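Local structure of acetyl-CoA acetyltransferase (Elizabethkingia anophelis NUHP1, 6BN2) at residues P73-Q76 / A77-A81; G99-A102 / V103-A107. The protein probably catalyses the thiolase condensation of two acetyl-CoA molecules to acetoacetyl-CoA and coenzyme A. All coordinates share one frame; numbering follows the deposited sequence. Where two conformers were deposited one is given.

Contact 1: P73-Q76 / A77-A81; sequences PAKQ and AALGA
A77 begins the second half of this short helix by giving its backbone N to P73 O at 3.1 Å, the first of four successive i to i+4 bonds. Its methyl group, like the ring of P73, packs on M123 of strand 117-125. A78 N then binds A74 O at 3.0 Å, and A78 CB lies 3.5 Å from that same oxygen; both alanine methyls of this pair also rest on T89 of strand 89-93.

L79 carries the side-chain part of the contact. Its N reaches K75 O at 2.8 Å in an almost straight bond (176°), and its CG stands 3.4 Å from the same K75 O. K75 leaves with CG anti to the backbone N (chi1 -179°), and a bend at chi2 sets CG and CD against the leucine: K75 CG meets L79 CD1 at 3.7 Å. A second bend at chi3 directs the rest of the chain, and NZ hydrogen-bonds to the carbonyl oxygen of T87. G80 N closes the series on Q76 O at 3.0 Å. The extended side chain of Q76 points back toward the preceding residues, where NE2 hydrogen-bonds to E69 O and Q71 O, and Y159 of the second subunit packs on both Q76 and L79. Such i to i+4 pairing is that of a regular alpha-helix, here the crossover helix of the beta-alpha-beta unit formed by strand 59-62, helix 73-80 and strand 89-93.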
loop_
_atom_site.group_PDB
_atom_site.type_symbol
_atom_site.label_atom_id
_atom_site.label_comp_id
_atom_site.label_asym_id
_atom_site.label_seq_id
_atom_site.Cartn_x
_atom_site.Cartn_y
_atom_site.Cartn_z
ATOM N N PRO A 73 -4.442 -1.595 8.611
ATOM C CA PRO A 73 -5.846 -1.570 8.164
ATOM C C PRO A 73 -6.262 -2.815 7.394
ATOM O O PRO A 73 -7.401 -3.267 7.557
ATOM C CB PRO A 73 -5.931 -0.305 7.294
ATOM C CG PRO A 73 -4.566 0.287 7.249
ATOM C CD PRO A 73 -3.692 -0.380 8.257
ATOM N N ALA A 74 -5.393 -3.387 6.550
ATOM C CA ALA A 74 -5.835 -4.573 5.823
ATOM C C ALA A 74 -6.012 -5.773 6.752
ATOM O O ALA A 74 -6.880 -6.627 6.499
ATOM C CB ALA A 74 -4.872 -4.889 4.672
ATOM N N LYS A 75 -5.230 -5.856 7.835
ATOM C CA LYS A 75 -5.459 -6.922 8.811
ATOM C C LYS A 75 -6.794 -6.735 9.513
ATOM O O LYS A 75 -7.521 -7.705 9.768
ATOM C CB LYS A 75 -4.344 -6.934 9.855
ATOM C CG LYS A 75 -4.488 -8.055 10.909
ATOM C CD LYS A 75 -4.242 -9.434 10.342
ATOM C CE LYS A 75 -2.815 -9.542 9.794
ATOM N NZ LYS A 75 -2.409 -10.955 9.524
ATOM N N GLN A 76 -7.106 -5.490 9.892
ATOM C CA GLN A 76 -8.383 -5.242 10.559
ATOM C C GLN A 76 -9.551 -5.683 9.692
ATOM O O GLN A 76 -10.517 -6.286 10.189
ATOM C CB GLN A 76 -8.517 -3.759 10.899
ATOM C CG GLN A 76 -7.504 -3.259 11.931
ATOM C CD GLN A 76 -7.727 -1.801 12.194
ATOM O OE1 GLN A 76 -8.774 -1.415 12.730
ATOM N NE2 GLN A 76 -6.766 -0.960 11.782
ATOM N N ALA A 77 -9.489 -5.390 8.393
ATOM C CA ALA A 77 -10.553 -5.835 7.499
ATOM C C ALA A 77 -10.612 -7.358 7.421
ATOM O O ALA A 77 -11.700 -7.953 7.456
ATOM C CB ALA A 77 -10.364 -5.218 6.104
ATOM N N ALA A 78 -9.458 -8.007 7.261
ATOM C CA ALA A 78 -9.441 -9.463 7.120
ATOM C C ALA A 78 -9.959 -10.154 8.376
ATOM O O ALA A 78 -10.790 -11.062 8.291
ATOM C CB ALA A 78 -8.020 -9.950 6.800
ATOM N N LEU A 79 -9.442 -9.772 9.552
ATOM C CA LEU A 79 -9.895 -10.412 10.782
ATOM C C LEU A 79 -11.370 -10.115 11.041
ATOM O O LEU A 79 -12.119 -10.990 11.502
ATOM C CB LEU A 79 -9.034 -9.966 11.970
ATOM C CG LEU A 79 -7.571 -10.390 11.893
ATOM C CD1 LEU A 79 -6.813 -9.878 13.124
ATOM C CD2 LEU A 79 -7.439 -11.916 11.778
ATOM N N GLY A 80 -11.814 -8.893 10.713
ATOM C CA GLY A 80 -13.222 -8.562 10.884
ATOM C C GLY A 80 -14.140 -9.383 9.996
ATOM O O GLY A 80 -15.310 -9.615 10.344
ATOM N N ALA A 81 -13.636 -9.826 8.842
ATOM C CA ALA A 81 -14.385 -10.668 7.914
ATOM C C ALA A 81 -14.430 -12.127 8.340
ATOM O O ALA A 81 -15.126 -12.923 7.696
ATOM C CB ALA A 81 -13.774 -10.574 6.512
#

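Contact 2: G99-A102 / V103-A107; sequences GMKA and VMMAA
M100 and M104 are brought together by different first torsions: M100 CG stands anti to its own N (chi1 -176°), whereas M104 CG stands anti to its carbonyl carbon (chi1 -65°), beside its own N, which directs the chain back toward the preceding turn. M100 CG thereby meets M104 SD at 3.9 Å, an apolar thioether contact. K101 and M105 repeat the scheme one residue later, and in one of the two conformers of M105 its sulfur lies against the lysine stem.

The backward course also brings M104 CG beside the carbonyl oxygen that its own N binds, 3.3 Å from M100 O. M104 N donates to M100 O at 2.9 Å in the carbonyl plane. M105 N bonds to K101 O at 2.8 Å. A106 N to A102 O continues the pattern, while the bond from V103 N to G99 O is weak. K101 is buried, and its NZ makes salt bridges to D288 and to D58 of the second subunit, which would probably favour its charged form. Helix 98-111 is a buried core helix of the thiolase fold, and its start lies near the predicted active site, the side chain of M100 being about 10 Å from that of C386. Strands 281-290 and 391-399 pack on V103 and M104, the latter strand also on M100, while strands 59-62 and 117-125 meet A106, with A102 on the first and V103 on the second.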
loop_
_atom_site.group_PDB
_atom_site.type_symbol
_atom_site.label_atom_id
_atom_site.label_comp_id
_atom_site.label_asym_id
_atom_site.label_seq_id
_atom_site.Cartn_x
_atom_site.Cartn_y
_atom_site.Cartn_z
ATOM N N GLY A 99 -7.784 -0.023 -5.664
ATOM C CA GLY A 99 -8.497 -1.298 -5.656
ATOM C C GLY A 99 -8.210 -2.132 -6.891
ATOM O O GLY A 99 -8.188 -3.366 -6.830
ATOM N N MET A 100 -7.982 -1.476 -8.037
ATOM C CA MET A 100 -7.631 -2.248 -9.225
ATOM C C MET A 100 -6.207 -2.772 -9.124
ATOM O O MET A 100 -5.937 -3.918 -9.500
ATOM C CB MET A 100 -7.813 -1.397 -10.485
ATOM C CG MET A 100 -7.538 -2.204 -11.780
ATOM S SD MET A 100 -7.952 -1.328 -13.294
ATOM C CE MET A 100 -9.745 -1.228 -13.166
ATOM N N LYS A 101 -5.287 -1.941 -8.618
ATOM C CA LYS A 101 -3.904 -2.378 -8.443
ATOM C C LYS A 101 -3.830 -3.548 -7.471
ATOM O O LYS A 101 -3.031 -4.469 -7.660
ATOM C CB LYS A 101 -3.056 -1.200 -7.952
ATOM C CG LYS A 101 -1.544 -1.501 -7.857
ATOM C CD LYS A 101 -0.955 -1.905 -9.219
ATOM C CE LYS A 101 0.587 -1.971 -9.119
ATOM N NZ LYS A 101 1.179 -2.315 -10.457
ATOM N N ALA A 102 -4.675 -3.542 -6.435
ATOM C CA ALA A 102 -4.738 -4.691 -5.527
ATOM C C ALA A 102 -5.080 -5.971 -6.284
ATOM O O ALA A 102 -4.458 -7.018 -6.070
ATOM C CB ALA A 102 -5.777 -4.440 -4.425
ATOM N N VAL A 103 -6.090 -5.910 -7.157
ATOM C CA VAL A 103 -6.475 -7.086 -7.941
ATOM C C VAL A 103 -5.345 -7.517 -8.871
ATOM O O VAL A 103 -5.061 -8.714 -9.007
ATOM C CB VAL A 103 -7.764 -6.795 -8.729
ATOM C CG1 VAL A 103 -8.031 -7.924 -9.747
ATOM C CG2 VAL A 103 -8.946 -6.624 -7.761
ATOM N N MET A 104 -4.682 -6.554 -9.526
ATOM C CA MET A 104 -3.579 -6.882 -10.427
ATOM C C MET A 104 -2.420 -7.538 -9.681
ATOM O O MET A 104 -1.860 -8.541 -10.139
ATOM C CB MET A 104 -3.117 -5.605 -11.146
ATOM C CG MET A 104 -4.199 -5.041 -12.059
ATOM S SD MET A 104 -3.857 -3.313 -12.541
ATOM C CE MET A 104 -2.199 -3.437 -13.195
ATOM N N MET A 105 -2.026 -6.964 -8.541
ATOM C CA MET A 105 -0.948 -7.538 -7.735
ATOM C C MET A 105 -1.309 -8.936 -7.257
ATOM O O MET A 105 -0.459 -9.819 -7.189
ATOM C CB MET A 105 -0.657 -6.634 -6.534
ATOM C CG MET A 105 -0.041 -5.299 -6.919
ATOM S SD MET A 105 -0.031 -4.131 -5.547
ATOM C CE MET A 105 1.730 -3.694 -5.496
ATOM N N ALA A 106 -2.574 -9.137 -6.899
ATOM C CA ALA A 106 -3.004 -10.461 -6.473
ATOM C C ALA A 106 -2.927 -11.455 -7.626
ATOM O O ALA A 106 -2.514 -12.609 -7.439
ATOM C CB ALA A 106 -4.424 -10.385 -5.905
ATOM N N ALA A 107 -3.319 -11.023 -8.831
ATOM C CA ALA A 107 -3.193 -11.891 -9.993
ATOM C C ALA A 107 -1.731 -12.250 -10.242
ATOM O O ALA A 107 -1.408 -13.398 -10.590
ATOM C CB ALA A 107 -3.826 -11.213 -11.217
#

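Contacts 1 and 2 illustrate the same i to i+4 pairing in two settings: a lysine stem packs against the residue four places on, leucine in contact 1 and methionine in contact 2. Their centres lie about 17 Å apart and their nearest atoms about 9 Å, without touching. All touching residues of contact 2 are buried, whereas contact 1, farther from the centre of the chain, is mostly buried but reaches the surface at G80. Strand 117-125 is shared, through M123 in contact 1 and I118 and A120 in contact 2; strands 281-290 and 391-399 pack on contact 2 alone. Both contacts meet the second subunit, but one lysine ends on a backbone carbonyl and the other on carboxylates of both subunits.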